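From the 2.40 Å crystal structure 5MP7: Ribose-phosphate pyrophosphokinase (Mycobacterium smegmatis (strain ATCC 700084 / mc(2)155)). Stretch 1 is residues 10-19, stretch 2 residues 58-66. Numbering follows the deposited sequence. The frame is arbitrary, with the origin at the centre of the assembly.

Stretch 1 (10-19) KNLMLFAGRA
Stretch 2 (58-66) GCDAFVLQS

What fills the apolar centre? On one face of the sheet, Phe-15 (chi1 m, chi2 84°) brings CE1 to 3.5 Å from Ala-61 CB, whose small methyl leaves room for the ring. Cys-59 SG (chi1 p) lies at the ring edge, 4.3 Å from Phe-15 CE1, and Met-13 SD (chi1 m, chi2 t, chi3 91°) packs 3.6 Å from Cys-59 CB.

What covers the opposite face? Leu-12 (t, t) reaches diagonally, its CD2 3.9 Å from Phe-62 CD1; Phe-62 is m, with chi2 81°. Leu-14 (t, p) sets CD1 4.3 Å from Phe-62 CB, and Leu-64 is also t, p. The stretches bury 725 Å² together.

How are the backbones joined? Strands 12-16 and 60-64 run parallel, 21° apart, all extended (phi -87 to -141°, psi 106 to 148°), pairing Leu-12 with Asp-60 through Ala-16 with Leu-64, CA atoms 4.7-5.0 Å apart. Hydrogen bonds alternate: Asp-60 N to Asn-11 O (2.8 Å), Met-13 N to Asp-60 O (3.0 Å), Phe-62 N to Met-13 O, Phe-15 N to Phe-62 O and Leu-64 N to Phe-15 O (each 2.9 Å), and Gly-17 N to Leu-64 O (3.1 Å).

What marks the polar edge? Gln-65 (t, p, chi3 -61°) curls OE1 to 3.2 Å from Gly-17 CA, where a CB would clash with it.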

# COMPACT_ATOMS: atom_id res chain seq x y z
N LYS A 10 -71.90 18.28 -6.95
CA LYS A 10 -71.08 18.55 -5.70
C LYS A 10 -70.63 17.32 -4.96
O LYS A 10 -71.43 16.49 -4.59
CB LYS A 10 -71.85 19.38 -4.68
CG LYS A 10 -71.61 20.87 -4.77
CD LYS A 10 -72.03 21.61 -3.50
CE LYS A 10 -73.33 21.08 -2.89
NZ LYS A 10 -73.83 21.93 -1.78
N ASN A 11 -69.35 17.25 -4.66
CA ASN A 11 -68.78 16.07 -4.07
C ASN A 11 -67.77 16.47 -2.97
O ASN A 11 -66.77 17.14 -3.23
CB ASN A 11 -68.13 15.26 -5.19
CG ASN A 11 -67.30 14.10 -4.69
OD1 ASN A 11 -67.74 13.31 -3.83
ND2 ASN A 11 -66.09 13.95 -5.24
N LEU A 12 -68.04 16.04 -1.74
CA LEU A 12 -67.20 16.40 -0.60
C LEU A 12 -66.06 15.42 -0.48
O LEU A 12 -66.28 14.23 -0.37
CB LEU A 12 -68.04 16.40 0.69
CG LEU A 12 -67.53 17.19 1.90
CD1 LEU A 12 -68.55 17.22 3.01
CD2 LEU A 12 -66.26 16.59 2.48
N MET A 13 -64.84 15.91 -0.47
CA MET A 13 -63.68 15.07 -0.24
C MET A 13 -62.79 15.64 0.84
O MET A 13 -62.44 16.80 0.86
CB MET A 13 -62.87 14.88 -1.50
CG MET A 13 -63.51 13.86 -2.40
SD MET A 13 -62.59 13.68 -3.95
CE MET A 13 -61.46 12.36 -3.51
N LEU A 14 -62.39 14.76 1.72
CA LEU A 14 -61.64 15.10 2.88
C LEU A 14 -60.24 14.51 2.70
O LEU A 14 -60.07 13.33 2.47
CB LEU A 14 -62.39 14.55 4.10
CG LEU A 14 -61.69 14.72 5.45
CD1 LEU A 14 -61.59 16.18 5.93
CD2 LEU A 14 -62.46 13.88 6.45
N PHE A 15 -59.24 15.35 2.84
CA PHE A 15 -57.84 14.96 2.74
C PHE A 15 -57.18 15.28 4.09
O PHE A 15 -57.55 16.23 4.75
CB PHE A 15 -57.17 15.78 1.67
CG PHE A 15 -57.80 15.63 0.34
CD1 PHE A 15 -58.91 16.39 -0.02
CD2 PHE A 15 -57.31 14.70 -0.55
CE1 PHE A 15 -59.50 16.18 -1.25
CE2 PHE A 15 -57.89 14.49 -1.77
CZ PHE A 15 -58.99 15.21 -2.13
N ALA A 16 -56.20 14.49 4.47
CA ALA A 16 -55.55 14.69 5.75
C ALA A 16 -54.07 14.45 5.62
O ALA A 16 -53.64 13.53 4.95
CB ALA A 16 -56.13 13.76 6.79
N GLY A 17 -53.30 15.31 6.26
CA GLY A 17 -51.89 15.05 6.45
C GLY A 17 -51.63 14.07 7.59
O GLY A 17 -52.54 13.66 8.28
N ARG A 18 -50.36 13.70 7.75
CA ARG A 18 -49.94 12.66 8.70
C ARG A 18 -49.73 13.13 10.13
O ARG A 18 -49.53 12.31 11.00
CB ARG A 18 -48.62 12.05 8.22
CG ARG A 18 -48.73 11.25 6.93
CD ARG A 18 -47.34 10.87 6.44
NE ARG A 18 -46.60 12.05 5.96
CZ ARG A 18 -45.27 12.15 5.83
NH1 ARG A 18 -44.48 11.14 6.15
NH2 ARG A 18 -44.74 13.28 5.36
N ALA A 19 -49.76 14.43 10.39
CA ALA A 19 -49.43 14.95 11.71
C ALA A 19 -50.39 14.54 12.85
O ALA A 19 -49.96 14.36 13.98
CB ALA A 19 -49.29 16.47 11.67
N GLY A 58 -63.08 17.91 -9.77
CA GLY A 58 -64.41 18.45 -9.49
C GLY A 58 -64.91 18.47 -8.07
O GLY A 58 -66.02 18.94 -7.82
N CYS A 59 -64.07 18.07 -7.12
CA CYS A 59 -64.47 17.96 -5.73
C CYS A 59 -64.40 19.29 -4.94
O CYS A 59 -63.72 20.23 -5.31
CB CYS A 59 -63.61 16.91 -5.02
SG CYS A 59 -61.91 17.45 -4.60
N ASP A 60 -65.15 19.32 -3.86
CA ASP A 60 -65.01 20.33 -2.83
C ASP A 60 -64.09 19.70 -1.79
O ASP A 60 -64.48 18.78 -1.11
CB ASP A 60 -66.38 20.67 -2.24
CG ASP A 60 -67.28 21.41 -3.22
OD1 ASP A 60 -67.45 20.99 -4.39
OD2 ASP A 60 -67.85 22.44 -2.81
N ALA A 61 -62.85 20.17 -1.74
CA ALA A 61 -61.81 19.53 -0.97
C ALA A 61 -61.59 20.26 0.32
O ALA A 61 -61.60 21.50 0.34
CB ALA A 61 -60.52 19.50 -1.75
N PHE A 62 -61.43 19.49 1.39
CA PHE A 62 -61.08 20.02 2.71
C PHE A 62 -59.78 19.36 3.14
O PHE A 62 -59.71 18.13 3.26
CB PHE A 62 -62.22 19.75 3.67
CG PHE A 62 -63.46 20.48 3.31
CD1 PHE A 62 -64.31 20.00 2.34
CD2 PHE A 62 -63.75 21.70 3.90
CE1 PHE A 62 -65.46 20.72 1.96
CE2 PHE A 62 -64.90 22.41 3.54
CZ PHE A 62 -65.77 21.90 2.59
N VAL A 63 -58.74 20.15 3.31
CA VAL A 63 -57.41 19.60 3.55
C VAL A 63 -57.06 19.88 4.98
O VAL A 63 -56.78 20.99 5.32
CB VAL A 63 -56.37 20.27 2.66
CG1 VAL A 63 -55.03 19.60 2.83
CG2 VAL A 63 -56.83 20.18 1.23
N LEU A 64 -57.09 18.85 5.81
CA LEU A 64 -56.94 18.97 7.23
C LEU A 64 -55.52 18.66 7.65
O LEU A 64 -55.04 17.57 7.44
CB LEU A 64 -57.92 18.03 7.92
CG LEU A 64 -57.83 17.79 9.44
CD1 LEU A 64 -57.87 19.06 10.27
CD2 LEU A 64 -58.99 16.89 9.82
N GLN A 65 -54.84 19.62 8.23
CA GLN A 65 -53.52 19.40 8.76
C GLN A 65 -53.36 20.15 10.09
O GLN A 65 -53.50 21.38 10.17
CB GLN A 65 -52.46 19.88 7.75
CG GLN A 65 -51.02 19.64 8.17
CD GLN A 65 -50.59 18.18 8.02
OE1 GLN A 65 -51.15 17.28 8.64
NE2 GLN A 65 -49.58 17.94 7.20
N SER A 66 -52.98 19.40 11.12
CA SER A 66 -52.52 19.98 12.37
C SER A 66 -51.00 20.24 12.29
O SER A 66 -50.33 19.70 11.44
CB SER A 66 -52.86 19.04 13.48
OG SER A 66 -52.76 19.70 14.70